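Local atomic coordinates of Csm3 (Thermoplasma volcanium, PDB entry 6AE2), a protein that probably binds CRISPR RNA and cleaves target RNA as a backbone subunit of the type III-A CRISPR-Cas effector complex in antiviral defence. Residues A[122-134]-A[174-188]. Numbering follows the deposited sequence.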
ATOM      1  N   LEU A 122      14.999   1.477  29.667  1.00 56.71           N
ATOM      2  CA  LEU A 122      16.200   1.679  28.857  1.00 68.35           C
ATOM      3  C   LEU A 122      15.895   1.417  27.375  1.00 75.19           C
ATOM      4  O   LEU A 122      15.286   0.408  27.020  1.00 78.00           O
ATOM      5  CB  LEU A 122      17.354   0.796  29.358  1.00 76.34           C
ATOM      6  CG  LEU A 122      17.373  -0.738  29.365  1.00 90.10           C
ATOM      7  CD1 LEU A 122      18.768  -1.205  29.787  1.00 89.92           C
ATOM      8  CD2 LEU A 122      16.299  -1.364  30.255  1.00 96.09           C
ATOM      9  N   THR A 123      16.316   2.350  26.525  1.00 72.18           N
ATOM     10  CA  THR A 123      15.892   2.395  25.131  1.00 73.31           C
ATOM     11  C   THR A 123      16.800   1.538  24.254  1.00 67.97           C
ATOM     12  O   THR A 123      18.028   1.617  24.354  1.00 69.07           O
ATOM     13  CB  THR A 123      15.878   3.844  24.633  1.00 69.81           C
ATOM     14  OG1 THR A 123      14.661   4.479  25.049  1.00 77.61           O
ATOM     15  CG2 THR A 123      15.987   3.912  23.118  1.00 57.45           C
ATOM     16  N   ARG A 124      16.186   0.717  23.393  1.00 55.04           N
ATOM     17  CA  ARG A 124      16.920  -0.141  22.475  1.00 47.60           C
ATOM     18  C   ARG A 124      16.682   0.165  21.005  1.00 39.46           C
ATOM     19  O   ARG A 124      17.517  -0.214  20.179  1.00 39.32           O
ATOM     20  CB  ARG A 124      16.573  -1.620  22.715  1.00 40.48           C
ATOM     21  CG  ARG A 124      16.988  -2.146  24.072  1.00 44.31           C
ATOM     22  CD  ARG A 124      18.479  -2.422  24.133  1.00 48.11           C
ATOM     23  NE  ARG A 124      18.796  -3.581  24.963  1.00 57.42           N
ATOM     24  CZ  ARG A 124      18.582  -3.660  26.275  1.00 60.06           C
ATOM     25  NH1 ARG A 124      18.040  -2.650  26.937  1.00 52.88           N
ATOM     26  NH2 ARG A 124      18.916  -4.763  26.929  1.00 63.47           N
ATOM     27  N   LEU A 125      15.587   0.834  20.653  1.00 29.66           N
ATOM     28  CA  LEU A 125      15.254   1.032  19.246  1.00 32.93           C
ATOM     29  C   LEU A 125      14.564   2.373  19.068  1.00 36.93           C
ATOM     30  O   LEU A 125      13.510   2.615  19.665  1.00 47.57           O
ATOM     31  CB  LEU A 125      14.362  -0.099  18.734  1.00 33.89           C
ATOM     32  CG  LEU A 125      13.667   0.156  17.394  1.00 33.44           C
ATOM     33  CD1 LEU A 125      14.617  -0.117  16.245  1.00 32.08           C
ATOM     34  CD2 LEU A 125      12.413  -0.695  17.267  1.00 33.07           C
ATOM     35  N   ILE A 126      15.154   3.233  18.242  1.00 28.24           N
ATOM     36  CA  ILE A 126      14.534   4.478  17.809  1.00 22.89           C
ATOM     37  C   ILE A 126      14.272   4.382  16.314  1.00 26.34           C
ATOM     38  O   ILE A 126      15.178   4.048  15.540  1.00 26.08           O
ATOM     39  CB  ILE A 126      15.415   5.702  18.116  1.00 25.49           C
ATOM     40  CG1 ILE A 126      15.765   5.780  19.600  1.00 29.98           C
ATOM     41  CG2 ILE A 126      14.724   6.977  17.656  1.00 30.45           C
ATOM     42  CD1 ILE A 126      16.857   6.790  19.895  1.00 24.67           C
ATOM     43  N   ILE A 127      13.038   4.670  15.912  1.00 19.81           N
ATOM     44  CA  ILE A 127      12.702   4.927  14.519  1.00 26.51           C
ATOM     45  C   ILE A 127      12.322   6.396  14.421  1.00 26.79           C
ATOM     46  O   ILE A 127      11.310   6.826  14.990  1.00 32.67           O
ATOM     47  CB  ILE A 127      11.569   4.021  14.016  1.00 24.66           C
ATOM     48  CG1 ILE A 127      11.953   2.551  14.171  1.00 33.18           C
ATOM     49  CG2 ILE A 127      11.260   4.331  12.559  1.00 24.06           C
ATOM     50  CD1 ILE A 127      10.941   1.591  13.587  1.00 33.13           C
ATOM     51  N   ARG A 128      13.142   7.167  13.720  1.00 23.41           N
ATOM     52  CA  ARG A 128      12.956   8.604  13.627  1.00 27.59           C
ATOM     53  C   ARG A 128      11.985   8.953  12.507  1.00 24.79           C
ATOM     54  O   ARG A 128      11.642   8.124  11.663  1.00 28.53           O
ATOM     55  CB  ARG A 128      14.304   9.290  13.415  1.00 31.89           C
ATOM     56  CG  ARG A 128      15.302   8.969  14.513  1.00 45.08           C
ATOM     57  CD  ARG A 128      16.084  10.198  14.923  1.00 38.07           C
ATOM     58  NE  ARG A 128      17.341  10.323  14.192  1.00 53.89           N
ATOM     59  CZ  ARG A 128      18.534  10.424  14.771  1.00 62.37           C
ATOM     60  NH1 ARG A 128      18.632  10.437  16.094  1.00 46.65           N
ATOM     61  NH2 ARG A 128      19.629  10.531  14.028  1.00 71.85           N
ATOM     62  N   ASP A 129      11.524  10.202  12.523  1.00 24.47           N
ATOM     63  CA  ASP A 129      10.682  10.692  11.441  1.00 22.28           C
ATOM     64  C   ASP A 129      11.447  10.627  10.125  1.00 19.74           C
ATOM     65  O   ASP A 129      12.651  10.898  10.069  1.00 20.35           O
ATOM     66  CB  ASP A 129      10.229  12.127  11.721  1.00 27.22           C
ATOM     67  CG  ASP A 129       9.370  12.240  12.971  1.00 29.12           C
ATOM     68  OD1 ASP A 129       8.918  11.195  13.482  1.00 36.91           O
ATOM     69  OD2 ASP A 129       9.148  13.374  13.445  1.00 33.06           O
ATOM     70  N   ALA A 130      10.746  10.247   9.063  1.00 16.89           N
ATOM     71  CA  ALA A 130      11.329  10.150   7.733  1.00 18.80           C
ATOM     72  C   ALA A 130      10.839  11.308   6.874  1.00 20.96           C
ATOM     73  O   ALA A 130       9.655  11.662   6.904  1.00 20.99           O
ATOM     74  CB  ALA A 130      10.978   8.817   7.072  1.00 15.37           C
ATOM     75  N   PHE A 131      11.752  11.891   6.105  1.00 20.98           N
ATOM     76  CA  PHE A 131      11.450  13.072   5.316  1.00 17.73           C
ATOM     77  C   PHE A 131      11.724  12.810   3.841  1.00 18.29           C
ATOM     78  O   PHE A 131      12.487  11.909   3.477  1.00 21.89           O
ATOM     79  CB  PHE A 131      12.256  14.272   5.817  1.00 19.82           C
ATOM     80  CG  PHE A 131      12.041  14.560   7.271  1.00 19.35           C
ATOM     81  CD1 PHE A 131      10.888  15.200   7.699  1.00 21.64           C
ATOM     82  CD2 PHE A 131      12.968  14.155   8.218  1.00 21.13           C
ATOM     83  CE1 PHE A 131      10.672  15.451   9.043  1.00 26.94           C
ATOM     84  CE2 PHE A 131      12.760  14.405   9.565  1.00 28.77           C
ATOM     85  CZ  PHE A 131      11.610  15.053   9.979  1.00 29.04           C
ATOM     86  N   LEU A 132      11.079  13.616   2.996  1.00 20.75           N
ATOM     87  CA  LEU A 132      11.143  13.421   1.554  1.00 19.05           C
ATOM     88  C   LEU A 132      12.575  13.446   1.043  1.00 19.08           C
ATOM     89  O   LEU A 132      13.325  14.389   1.305  1.00 36.59           O
ATOM     90  CB  LEU A 132      10.335  14.506   0.837  1.00 18.73           C
ATOM     91  CG  LEU A 132       8.819  14.352   0.723  1.00 31.55           C
ATOM     92  CD1 LEU A 132       8.175  15.676   0.333  1.00 40.43           C
ATOM     93  CD2 LEU A 132       8.470  13.272  -0.279  1.00 34.44           C
ATOM     94  N   ASP A 133      12.945  12.400   0.312  1.00 58.88           N
ATOM     95  CA  ASP A 133      14.086  12.489  -0.583  1.00 64.53           C
ATOM     96  C   ASP A 133      13.743  13.560  -1.607  1.00 72.77           C
ATOM     97  O   ASP A 133      13.033  13.283  -2.581  1.00 80.46           O
ATOM     98  CB  ASP A 133      14.363  11.130  -1.243  1.00 63.90           C
ATOM     99  CG  ASP A 133      15.475  11.177  -2.300  1.00 74.93           C
ATOM    100  OD1 ASP A 133      16.094  10.120  -2.538  1.00 78.26           O
ATOM    101  OD2 ASP A 133      15.733  12.237  -2.908  1.00 81.96           O
ATOM    102  N   ASP A 134      14.210  14.788  -1.387  1.00 60.50           N
ATOM    103  CA  ASP A 134      13.982  15.863  -2.353  1.00 76.16           C
ATOM    104  C   ASP A 134      15.089  15.824  -3.409  1.00 79.28           C
ATOM    105  O   ASP A 134      15.931  16.716  -3.529  1.00 72.65           O
ATOM    106  CB  ASP A 134      13.877  17.215  -1.655  1.00 72.69           C
ATOM    107  CG  ASP A 134      15.016  17.482  -0.697  1.00 75.68           C
ATOM    108  OD1 ASP A 134      15.813  16.557  -0.440  1.00 78.56           O
ATOM    109  OD2 ASP A 134      15.104  18.624  -0.195  1.00 78.06           O
ATOM    110  N   THR A 174       6.954   8.439  -4.399  1.00 18.51           N
ATOM    111  CA  THR A 174       7.714   9.344  -3.551  1.00 31.59           C
ATOM    112  C   THR A 174       8.449   8.547  -2.483  1.00 31.63           C
ATOM    113  O   THR A 174       7.970   7.515  -2.002  1.00 23.21           O
ATOM    114  CB  THR A 174       6.811  10.385  -2.888  1.00 38.09           C
ATOM    115  OG1 THR A 174       6.296   9.853  -1.665  1.00 53.62           O
ATOM    116  CG2 THR A 174       5.666  10.773  -3.806  1.00 35.06           C
ATOM    117  N   LYS A 175       9.630   9.030  -2.117  1.00 30.69           N
ATOM    118  CA  LYS A 175      10.520   8.299  -1.232  1.00 23.88           C
ATOM    119  C   LYS A 175      10.843   9.130  -0.002  1.00 23.33           C
ATOM    120  O   LYS A 175      11.009  10.351  -0.087  1.00 26.67           O
ATOM    121  CB  LYS A 175      11.803   7.901  -1.963  1.00 22.68           C
ATOM    122  CG  LYS A 175      11.623   6.669  -2.834  1.00 27.83           C
ATOM    123  CD  LYS A 175      12.544   6.686  -4.040  1.00 39.39           C
ATOM    124  CE  LYS A 175      12.462   5.371  -4.800  1.00 43.90           C
ATOM    125  NZ  LYS A 175      13.666   5.143  -5.645  1.00 50.00           N
ATOM    126  N   PHE A 176      10.923   8.456   1.139  1.00 29.12           N
ATOM    127  CA  PHE A 176      11.229   9.076   2.419  1.00 28.28           C
ATOM    128  C   PHE A 176      12.513   8.477   2.974  1.00 29.03           C
ATOM    129  O   PHE A 176      12.745   7.268   2.859  1.00 21.95           O
ATOM    130  CB  PHE A 176      10.092   8.877   3.420  1.00 30.75           C
ATOM    131  CG  PHE A 176       8.814   9.565   3.030  1.00 29.26           C
ATOM    132  CD1 PHE A 176       8.523  10.841   3.489  1.00 24.03           C
ATOM    133  CD2 PHE A 176       7.906   8.933   2.196  1.00 22.42           C
ATOM    134  CE1 PHE A 176       7.343  11.472   3.127  1.00 16.53           C
ATOM    135  CE2 PHE A 176       6.728   9.556   1.832  1.00 23.07           C
ATOM    136  CZ  PHE A 176       6.446  10.826   2.297  1.00 22.24           C
ATOM    137  N   LYS A 177      13.342   9.324   3.576  1.00 36.21           N
ATOM    138  CA  LYS A 177      14.601   8.907   4.176  1.00 33.18           C
ATOM    139  C   LYS A 177      14.543   9.135   5.678  1.00 28.12           C
ATOM    140  O   LYS A 177      14.169  10.222   6.131  1.00 22.29           O
ATOM    141  CB  LYS A 177      15.779   9.671   3.570  1.00 36.04           C
ATOM    142  CG  LYS A 177      16.141   9.239   2.159  1.00 46.45           C
ATOM    143  CD  LYS A 177      17.253  10.108   1.597  1.00 58.64           C
ATOM    144  CE  LYS A 177      17.697   9.625   0.225  1.00 67.17           C
ATOM    145  NZ  LYS A 177      18.716  10.531  -0.379  1.00 67.79           N
ATOM    146  N   GLY A 178      14.912   8.111   6.441  1.00 24.42           N
ATOM    147  CA  GLY A 178      14.921   8.211   7.887  1.00 27.13           C
ATOM    148  C   GLY A 178      15.900   7.226   8.486  1.00 31.43           C
ATOM    149  O   GLY A 178      16.266   6.220   7.869  1.00 34.67           O
ATOM    150  N   LYS A 179      16.324   7.530   9.707  1.00 30.54           N
ATOM    151  CA  LYS A 179      17.280   6.705  10.428  1.00 27.08           C
ATOM    152  C   LYS A 179      16.564   5.782  11.406  1.00 23.72           C
ATOM    153  O   LYS A 179      15.534   6.136  11.986  1.00 31.41           O
ATOM    154  CB  LYS A 179      18.285   7.572  11.193  1.00 28.74           C
ATOM    155  CG  LYS A 179      19.720   7.494  10.684  1.00 33.95           C
ATOM    156  CD  LYS A 179      20.622   8.456  11.450  1.00 37.37           C
ATOM    157  CE  LYS A 179      21.999   8.578  10.812  1.00 37.67           C
ATOM    158  NZ  LYS A 179      21.966   9.372   9.553  1.00 41.32           N
ATOM    159  N   ILE A 180      17.123   4.588  11.581  1.00 23.47           N
ATOM    160  CA  ILE A 180      16.745   3.683  12.658  1.00 34.27           C
ATOM    161  C   ILE A 180      17.991   3.400  13.481  1.00 30.61           C
ATOM    162  O   ILE A 180      19.024   2.997  12.933  1.00 29.74           O
ATOM    163  CB  ILE A 180      16.131   2.372  12.133  1.00 31.69           C
ATOM    164  CG1 ILE A 180      14.775   2.624  11.477  1.00 19.60           C
ATOM    165  CG2 ILE A 180      15.999   1.355  13.262  1.00 29.58           C
ATOM    166  CD1 ILE A 180      14.106   1.357  10.982  1.00 16.92           C
ATOM    167  N   ILE A 181      17.898   3.615  14.790  1.00 33.94           N
ATOM    168  CA  ILE A 181      19.024   3.438  15.699  1.00 33.60           C
ATOM    169  C   ILE A 181      18.700   2.296  16.649  1.00 31.16           C
ATOM    170  O   ILE A 181      17.713   2.351  17.392  1.00 34.11           O
ATOM    171  CB  ILE A 181      19.344   4.725  16.471  1.00 35.57           C
ATOM    172  CG1 ILE A 181      19.599   5.878  15.498  1.00 31.78           C
ATOM    173  CG2 ILE A 181      20.555   4.510  17.363  1.00 18.96           C
ATOM    174  CD1 ILE A 181      19.318   7.237  16.074  1.00 30.68           C
ATOM    175  N   LEU A 182      19.538   1.267  16.621  1.00 32.54           N
ATOM    176  CA  LEU A 182      19.418   0.100  17.481  1.00 34.59           C
ATOM    177  C   LEU A 182      20.586   0.108  18.456  1.00 35.64           C
ATOM    178  O   LEU A 182      21.746   0.068  18.032  1.00 48.42           O
ATOM    179  CB  LEU A 182      19.423  -1.180  16.648  1.00 40.51           C
ATOM    180  CG  LEU A 182      18.167  -2.046  16.616  1.00 47.74           C
ATOM    181  CD1 LEU A 182      18.367  -3.187  15.638  1.00 49.76           C
ATOM    182  CD2 LEU A 182      17.857  -2.577  18.000  1.00 55.29           C
ATOM    183  N   SER A 183      20.288   0.166  19.750  1.00 32.44           N
ATOM    184  CA  SER A 183      21.313   0.158  20.786  1.00 34.79           C
ATOM    185  C   SER A 183      21.505  -1.263  21.302  1.00 36.07           C
ATOM    186  O   SER A 183      20.531  -1.941  21.646  1.00 39.23           O
ATOM    187  CB  SER A 183      20.942   1.099  21.930  1.00 32.54           C
ATOM    188  OG  SER A 183      20.841   2.431  21.462  1.00 40.70           O
ATOM    189  N   ILE A 184      22.759  -1.708  21.352  1.00 28.34           N
ATOM    190  CA  ILE A 184      23.106  -3.074  21.722  1.00 35.80           C
ATOM    191  C   ILE A 184      23.889  -3.038  23.025  1.00 37.85           C
ATOM    192  O   ILE A 184      24.866  -2.290  23.148  1.00 40.87           O
ATOM    193  CB  ILE A 184      23.924  -3.774  20.621  1.00 42.40           C
ATOM    194  CG1 ILE A 184      23.237  -3.624  19.263  1.00 40.43           C
ATOM    195  CG2 ILE A 184      24.144  -5.243  20.966  1.00 42.03           C
ATOM    196  CD1 ILE A 184      21.861  -4.237  19.201  1.00 36.59           C
ATOM    197  N   TYR A 185      23.469  -3.852  23.987  1.00 41.26           N
ATOM    198  CA  TYR A 185      24.134  -3.954  25.275  1.00 43.28           C
ATOM    199  C   TYR A 185      24.662  -5.369  25.468  1.00 42.40           C
ATOM    200  O   TYR A 185      24.182  -6.322  24.851  1.00 51.92           O
ATOM    201  CB  TYR A 185      23.182  -3.575  26.420  1.00 44.49           C
ATOM    202  CG  TYR A 185      22.819  -2.104  26.441  1.00 40.21           C
ATOM    203  CD1 TYR A 185      21.973  -1.563  25.480  1.00 35.35           C
ATOM    204  CD2 TYR A 185      23.329  -1.255  27.417  1.00 40.95           C
ATOM    205  CE1 TYR A 185      21.644  -0.217  25.491  1.00 38.17           C
ATOM    206  CE2 TYR A 185      23.005   0.093  27.436  1.00 31.17           C
ATOM    207  CZ  TYR A 185      22.161   0.605  26.471  1.00 48.05           C
ATOM    208  OH  TYR A 185      21.835   1.942  26.485  1.00 53.87           O
ATOM    209  N   GLU A 186      25.673  -5.498  26.324  1.00 45.99           N
ATOM    210  CA  GLU A 186      26.211  -6.819  26.626  1.00 52.74           C
ATOM    211  C   GLU A 186      25.145  -7.668  27.305  1.00 52.11           C
ATOM    212  O   GLU A 186      24.498  -7.229  28.260  1.00 57.65           O
ATOM    213  CB  GLU A 186      27.457  -6.704  27.506  1.00 54.59           C
ATOM    214  CG  GLU A 186      28.497  -5.736  26.967  1.00 70.85           C
ATOM    215  CD  GLU A 186      29.900  -6.028  27.466  1.00 88.96           C
ATOM    216  OE1 GLU A 186      30.812  -6.157  26.620  1.00 94.66           O
ATOM    217  OE2 GLU A 186      30.093  -6.121  28.696  1.00 93.72           O
ATOM    218  N   GLY A 187      24.960  -8.886  26.799  1.00 49.47           N
ATOM    219  CA  GLY A 187      23.863  -9.738  27.200  1.00 60.32           C
ATOM    220  C   GLY A 187      22.693  -9.738  26.241  1.00 68.06           C
ATOM    221  O   GLY A 187      21.760 -10.532  26.422  1.00 71.26           O
ATOM    222  N   ASP A 188      22.716  -8.876  25.229  1.00 63.89           N
ATOM    223  CA  ASP A 188      21.648  -8.792  24.245  1.00 59.71           C
ATOM    224  C   ASP A 188      21.940  -9.703  23.058  1.00 55.79           C
ATOM    225  O   ASP A 188      23.093  -9.895  22.665  1.00 57.56           O
ATOM    226  CB  ASP A 188      21.481  -7.353  23.756  1.00 59.18           C
ATOM    227  CG  ASP A 188      20.647  -6.509  24.694  1.00 64.44           C
ATOM    228  OD1 ASP A 188      19.897  -7.085  25.509  1.00 67.96           O
ATOM    229  OD2 ASP A 188      20.741  -5.266  24.611  1.00 67.07           O
TER
HETATM  230  O   HOH W   1      10.558  11.467  -3.804  1.00 27.52           O
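Arg-124 reaches Asp-188 by setting its CG beside its own backbone N (chi1 -64°) and bending at chi2 and chi3, which swings the guanidinium to the turn after strand 175-185. Arg-124 grips the carboxylate side-on: its NE lies 2.6 Å from Asp-188 OD2, tilted from the carboxylate plane, while its NH2 makes a nearly straight bond of 2.9 Å to the syn lone pair of Asp-188 OD1. From the opposite face of that plane, Tyr-185 N also donates to OD2, fixing the carboxylate within the type II beta turn from Tyr-185 to Asp-188. Tyr-185 CD1 lies over one face of the guanidinium, 3.8 Å from Arg-124 NE.

Two short antiparallel ladders follow. In the first, Ile-126 and Ile-181 form a hydrogen-bonded pair; in the second, Phe-131 and Lys-177 do. Between them the register slips by one residue. Ala-130 CB settles 3.8 Å from Phe-176 CB, and Leu-132 CD2 covers one face of that phenyl ring.

Leu-125, Ile-127, Ile-180 and Leu-182 share one face of the sheet, with Leu-125 CD1 3.6 Å from Ile-180 CG2. On the other, Ile-181 CD1 sits over the Arg-128 guanidinium, 3.3 Å from NH1. Extended Lys-177 brings NZ within 3.4 Å of Asp-133 OD1, a salt bridge at the far end.

These are neighbouring strands in the middle of the antiparallel sheet, consistent with the RRM-like (ferredoxin-like) fold of RAMP-superfamily proteins. Strands 71-78 and 26-38 flank the pair, while helix 104-109 packs on Leu-125 and Leu-182, and helix 190-205 touches Leu-182 and Asp-188.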